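Local coordinates for protein transcriptional regulator, IclR family (PDB 3R4K) that probably binds DNA as a transcriptional regulator of the IclR family, joining a helix-turn-helix domain to a GAF-like domain likely to sense an effector, at residues A[189-201]-A[212-224]. Residues are numbered along the deposited sequence; the frame is centred on the assembly and turned at random.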
loop_
_atom_site.group_PDB
_atom_site.type_symbol
_atom_site.label_atom_id
_atom_site.label_comp_id
_atom_site.label_asym_id
_atom_site.label_seq_id
_atom_site.Cartn_x
_atom_site.Cartn_y
_atom_site.Cartn_z
ATOM N N ILE A 189 -7.757 22.540 -24.764
ATOM C CA ILE A 189 -7.016 23.406 -25.668
ATOM C C ILE A 189 -6.913 24.796 -25.051
ATOM O O ILE A 189 -7.912 25.500 -24.904
ATOM C CB ILE A 189 -7.627 23.430 -27.095
ATOM C CG1 ILE A 189 -7.859 21.992 -27.626
ATOM C CG2 ILE A 189 -6.735 24.223 -28.048
ATOM C CD1 ILE A 189 -8.974 21.843 -28.660
ATOM N N GLY A 190 -5.689 25.139 -24.665
ATOM C CA GLY A 190 -5.295 26.425 -24.106
ATOM C C GLY A 190 -6.051 26.992 -22.918
ATOM O O GLY A 190 -6.215 28.213 -22.843
ATOM N N GLY A 191 -6.468 26.128 -21.982
ATOM C CA GLY A 191 -7.171 26.518 -20.759
ATOM C C GLY A 191 -6.239 26.871 -19.610
ATOM O O GLY A 191 -6.622 27.608 -18.698
ATOM N N PHE A 192 -5.008 26.316 -19.635
ATOM C CA PHE A 192 -3.948 26.541 -18.643
ATOM C C PHE A 192 -2.842 27.416 -19.254
ATOM O O PHE A 192 -2.364 28.369 -18.631
ATOM C CB PHE A 192 -3.376 25.197 -18.174
ATOM C CG PHE A 192 -2.477 25.244 -16.959
ATOM C CD1 PHE A 192 -3.011 25.444 -15.682
ATOM C CD2 PHE A 192 -1.107 25.025 -17.080
ATOM C CE1 PHE A 192 -2.184 25.467 -14.557
ATOM C CE2 PHE A 192 -0.278 25.033 -15.951
ATOM C CZ PHE A 192 -0.821 25.259 -14.696
ATOM N N GLU A 193 -2.452 27.082 -20.486
ATOM C CA GLU A 193 -1.445 27.790 -21.266
ATOM C C GLU A 193 -1.971 27.934 -22.679
ATOM O O GLU A 193 -2.430 26.939 -23.263
ATOM C CB GLU A 193 -0.096 27.037 -21.251
ATOM C CG GLU A 193 0.584 26.932 -19.891
ATOM C CD GLU A 193 1.407 28.115 -19.411
ATOM O OE1 GLU A 193 1.504 29.133 -20.136
ATOM O OE2 GLU A 193 1.982 28.003 -18.303
ATOM N N ALA A 194 -1.925 29.170 -23.227
ATOM C CA ALA A 194 -2.382 29.416 -24.594
ATOM C C ALA A 194 -1.512 28.649 -25.614
ATOM O O ALA A 194 -0.285 28.537 -25.436
ATOM C CB ALA A 194 -2.377 30.904 -24.906
ATOM N N GLU A 195 -2.171 28.090 -26.656
ATOM C CA GLU A 195 -1.581 27.332 -27.776
ATOM C C GLU A 195 -0.969 25.975 -27.327
ATOM O O GLU A 195 -0.063 25.430 -27.983
ATOM C CB GLU A 195 -0.556 28.174 -28.581
ATOM C CG GLU A 195 -1.042 29.549 -29.054
ATOM C CD GLU A 195 -2.456 29.659 -29.605
ATOM O OE1 GLU A 195 -2.697 29.188 -30.742
ATOM O OE2 GLU A 195 -3.318 30.240 -28.905
ATOM N N VAL A 196 -1.530 25.396 -26.253
ATOM C CA VAL A 196 -1.137 24.069 -25.792
ATOM C C VAL A 196 -2.372 23.182 -25.862
ATOM O O VAL A 196 -3.406 23.527 -25.283
ATOM C CB VAL A 196 -0.470 24.053 -24.393
ATOM C CG1 VAL A 196 -0.137 22.626 -23.963
ATOM C CG2 VAL A 196 0.788 24.917 -24.381
ATOM N N HIS A 197 -2.275 22.072 -26.601
ATOM C CA HIS A 197 -3.339 21.077 -26.745
ATOM C C HIS A 197 -2.943 19.846 -25.939
ATOM O O HIS A 197 -1.964 19.182 -26.284
ATOM C CB HIS A 197 -3.594 20.720 -28.224
ATOM C CG HIS A 197 -4.806 19.871 -28.447
ATOM N ND1 HIS A 197 -5.654 20.101 -29.518
ATOM C CD2 HIS A 197 -5.282 18.827 -27.730
ATOM C CE1 HIS A 197 -6.600 19.182 -29.429
ATOM N NE2 HIS A 197 -6.421 18.402 -28.362
ATOM N N SER A 198 -3.678 19.559 -24.857
ATOM C CA SER A 198 -3.390 18.428 -23.993
ATOM C C SER A 198 -4.471 17.335 -24.041
ATOM O O SER A 198 -5.649 17.609 -24.278
ATOM C CB SER A 198 -3.183 18.877 -22.548
ATOM O OG SER A 198 -3.432 20.253 -22.299
ATOM N N HIS A 199 -4.027 16.085 -23.836
ATOM C CA HIS A 199 -4.799 14.846 -23.732
ATOM C C HIS A 199 -4.457 14.213 -22.400
ATOM O O HIS A 199 -3.270 14.158 -22.061
ATOM C CB HIS A 199 -4.437 13.871 -24.864
ATOM C CG HIS A 199 -4.934 14.244 -26.217
ATOM N ND1 HIS A 199 -4.291 15.203 -26.981
ATOM C CD2 HIS A 199 -5.937 13.702 -26.945
ATOM C CE1 HIS A 199 -4.955 15.251 -28.122
ATOM N NE2 HIS A 199 -5.954 14.365 -28.143
ATOM N N ALA A 200 -5.451 13.726 -21.644
ATOM C CA ALA A 200 -5.162 13.094 -20.352
ATOM C C ALA A 200 -6.114 11.973 -20.021
ATOM O O ALA A 200 -7.283 12.002 -20.403
ATOM C CB ALA A 200 -5.180 14.118 -19.233
ATOM N N VAL A 201 -5.587 10.975 -19.307
ATOM C CA VAL A 201 -6.319 9.804 -18.821
ATOM C C VAL A 201 -6.152 9.730 -17.303
ATOM O O VAL A 201 -5.076 10.073 -16.798
ATOM C CB VAL A 201 -5.907 8.462 -19.513
ATOM C CG1 VAL A 201 -6.328 8.436 -20.977
ATOM C CG2 VAL A 201 -4.418 8.152 -19.354
ATOM N N GLY A 212 -4.483 10.498 -9.748
ATOM C CA GLY A 212 -3.989 11.575 -10.574
ATOM C C GLY A 212 -4.268 11.306 -12.032
ATOM O O GLY A 212 -5.259 10.639 -12.373
ATOM N N ALA A 213 -3.405 11.841 -12.900
ATOM C CA ALA A 213 -3.586 11.726 -14.342
ATOM C C ALA A 213 -2.274 11.718 -15.083
ATOM O O ALA A 213 -1.315 12.388 -14.677
ATOM C CB ALA A 213 -4.449 12.876 -14.859
ATOM N N LEU A 214 -2.264 10.973 -16.204
ATOM C CA LEU A 214 -1.163 10.862 -17.143
ATOM C C LEU A 214 -1.542 11.677 -18.381
ATOM O O LEU A 214 -2.639 11.489 -18.923
ATOM C CB LEU A 214 -0.883 9.386 -17.476
ATOM C CG LEU A 214 0.257 9.131 -18.448
ATOM C CD1 LEU A 214 1.566 9.615 -17.887
ATOM C CD2 LEU A 214 0.333 7.676 -18.817
ATOM N N ALA A 215 -0.681 12.621 -18.797
ATOM C CA ALA A 215 -1.026 13.510 -19.901
ATOM C C ALA A 215 0.043 13.651 -20.953
ATOM O O ALA A 215 1.221 13.396 -20.695
ATOM C CB ALA A 215 -1.367 14.887 -19.359
ATOM N N VAL A 216 -0.394 14.109 -22.148
ATOM C CA VAL A 216 0.424 14.442 -23.322
ATOM C C VAL A 216 0.122 15.902 -23.660
ATOM O O VAL A 216 -1.020 16.204 -23.999
ATOM C CB VAL A 216 0.153 13.473 -24.523
ATOM C CG1 VAL A 216 0.860 13.937 -25.802
ATOM C CG2 VAL A 216 0.560 12.048 -24.169
ATOM N N ALA A 217 1.110 16.802 -23.505
ATOM C CA ALA A 217 0.998 18.243 -23.800
ATOM C C ALA A 217 1.697 18.537 -25.097
ATOM O O ALA A 217 2.884 18.240 -25.253
ATOM C CB ALA A 217 1.592 19.077 -22.679
ATOM N N ALA A 218 0.968 19.097 -26.042
ATOM C CA ALA A 218 1.529 19.393 -27.350
ATOM C C ALA A 218 1.220 20.808 -27.815
ATOM O O ALA A 218 0.187 21.360 -27.440
ATOM C CB ALA A 218 0.973 18.402 -28.352
ATOM N N PRO A 219 2.050 21.408 -28.688
ATOM C CA PRO A 219 1.667 22.703 -29.264
ATOM C C PRO A 219 0.471 22.506 -30.192
ATOM O O PRO A 219 0.379 21.492 -30.898
ATOM C CB PRO A 219 2.912 23.125 -30.055
ATOM C CG PRO A 219 3.982 22.173 -29.670
ATOM C CD PRO A 219 3.308 20.922 -29.283
ATOM N N THR A 220 -0.448 23.463 -30.191
ATOM C CA THR A 220 -1.619 23.425 -31.060
ATOM C C THR A 220 -1.181 23.279 -32.537
ATOM O O THR A 220 -1.775 22.481 -33.261
ATOM C CB THR A 220 -2.456 24.669 -30.805
ATOM O OG1 THR A 220 -2.938 24.588 -29.466
ATOM C CG2 THR A 220 -3.632 24.784 -31.743
ATOM N N SER A 221 -0.098 23.974 -32.941
ATOM C CA SER A 221 0.466 23.949 -34.299
ATOM C C SER A 221 0.858 22.526 -34.778
ATOM O O SER A 221 0.945 22.299 -35.986
ATOM C CB SER A 221 1.678 24.882 -34.393
ATOM O OG SER A 221 2.802 24.460 -33.629
ATOM N N ARG A 222 1.083 21.582 -33.841
ATOM C CA ARG A 222 1.470 20.204 -34.157
ATOM C C ARG A 222 0.326 19.190 -33.973
ATOM O O ARG A 222 0.540 17.978 -34.135
ATOM C CB ARG A 222 2.666 19.790 -33.299
ATOM C CG ARG A 222 3.979 20.216 -33.910
ATOM C CD ARG A 222 5.099 19.229 -33.637
ATOM N NE ARG A 222 5.347 19.059 -32.201
ATOM C CZ ARG A 222 6.228 19.757 -31.493
ATOM N NH1 ARG A 222 6.962 20.701 -32.076
ATOM N NH2 ARG A 222 6.388 19.513 -30.198
HETATM N N MSE A 223 -0.880 19.674 -33.637
HETATM C CA MSE A 223 -2.031 18.799 -33.451
HETATM C C MSE A 223 -2.671 18.508 -34.819
HETATM O O MSE A 223 -3.739 19.028 -35.150
HETATM C CB MSE A 223 -3.025 19.416 -32.463
HETATM C CG MSE A 223 -4.000 18.386 -31.892
HETATM SE SE MSE A 223 -3.157 16.749 -31.205
HETATM C CE MSE A 223 -2.060 17.539 -29.925
ATOM N N THR A 224 -1.968 17.693 -35.619
ATOM C CA THR A 224 -2.351 17.290 -36.974
ATOM C C THR A 224 -3.404 16.199 -36.925
ATOM O O THR A 224 -3.536 15.546 -35.881
ATOM C CB THR A 224 -1.115 16.782 -37.769
ATOM O OG1 THR A 224 -0.579 15.608 -37.150
ATOM C CG2 THR A 224 -0.046 17.847 -37.965
#
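Met-223, a selenomethionine just past the open end of a beta hairpin, shows how one bent side chain can lie against two histidines. Its CB comes to 4.0 Å from ND1 of His-197. CG, anti to the backbone N (chi1 -162°), is carried over one face of that imidazole, 3.4 Å from His-197 ND1, in a CH-pi contact. Bends at chi2 and chi3 then fold the chain back. SE sits almost on the ring normal, 4.4 Å from the His-197 ring centroid, while meeting the other imidazole at its edge, 3.9 Å from His-199 CE1. The terminal CE lies 3.9 Å from His-197 CB. Ile-189 CG1 packs on the opposite face of the His-197 ring, so the ring is flanked on both faces, and the hydrogen bond from His-197 NE2 to Gln-187 OE1 would restrain its rotation.

The backbones that carry these side chains, parts 196-201 and 212-219 of two longer strands, run antiparallel, paired through His-197 with Ala-218, His-199 with Val-216 and Val-201 with Leu-214. One more backbone bond lies beyond the last bridge, Thr-220 N to Glu-195 O (3.0 Å), the donor standing above the carbonyl plane. Ala-200 CB and Ala-215 CB meet on the face that packs against helix 137-143, whereas Leu-214 and Val-216 pack against helix 79-94. This is a beta hairpin within the antiparallel, helix-flanked sheet of the GAF-like, profilin-like C-terminal domain of IclR regulators.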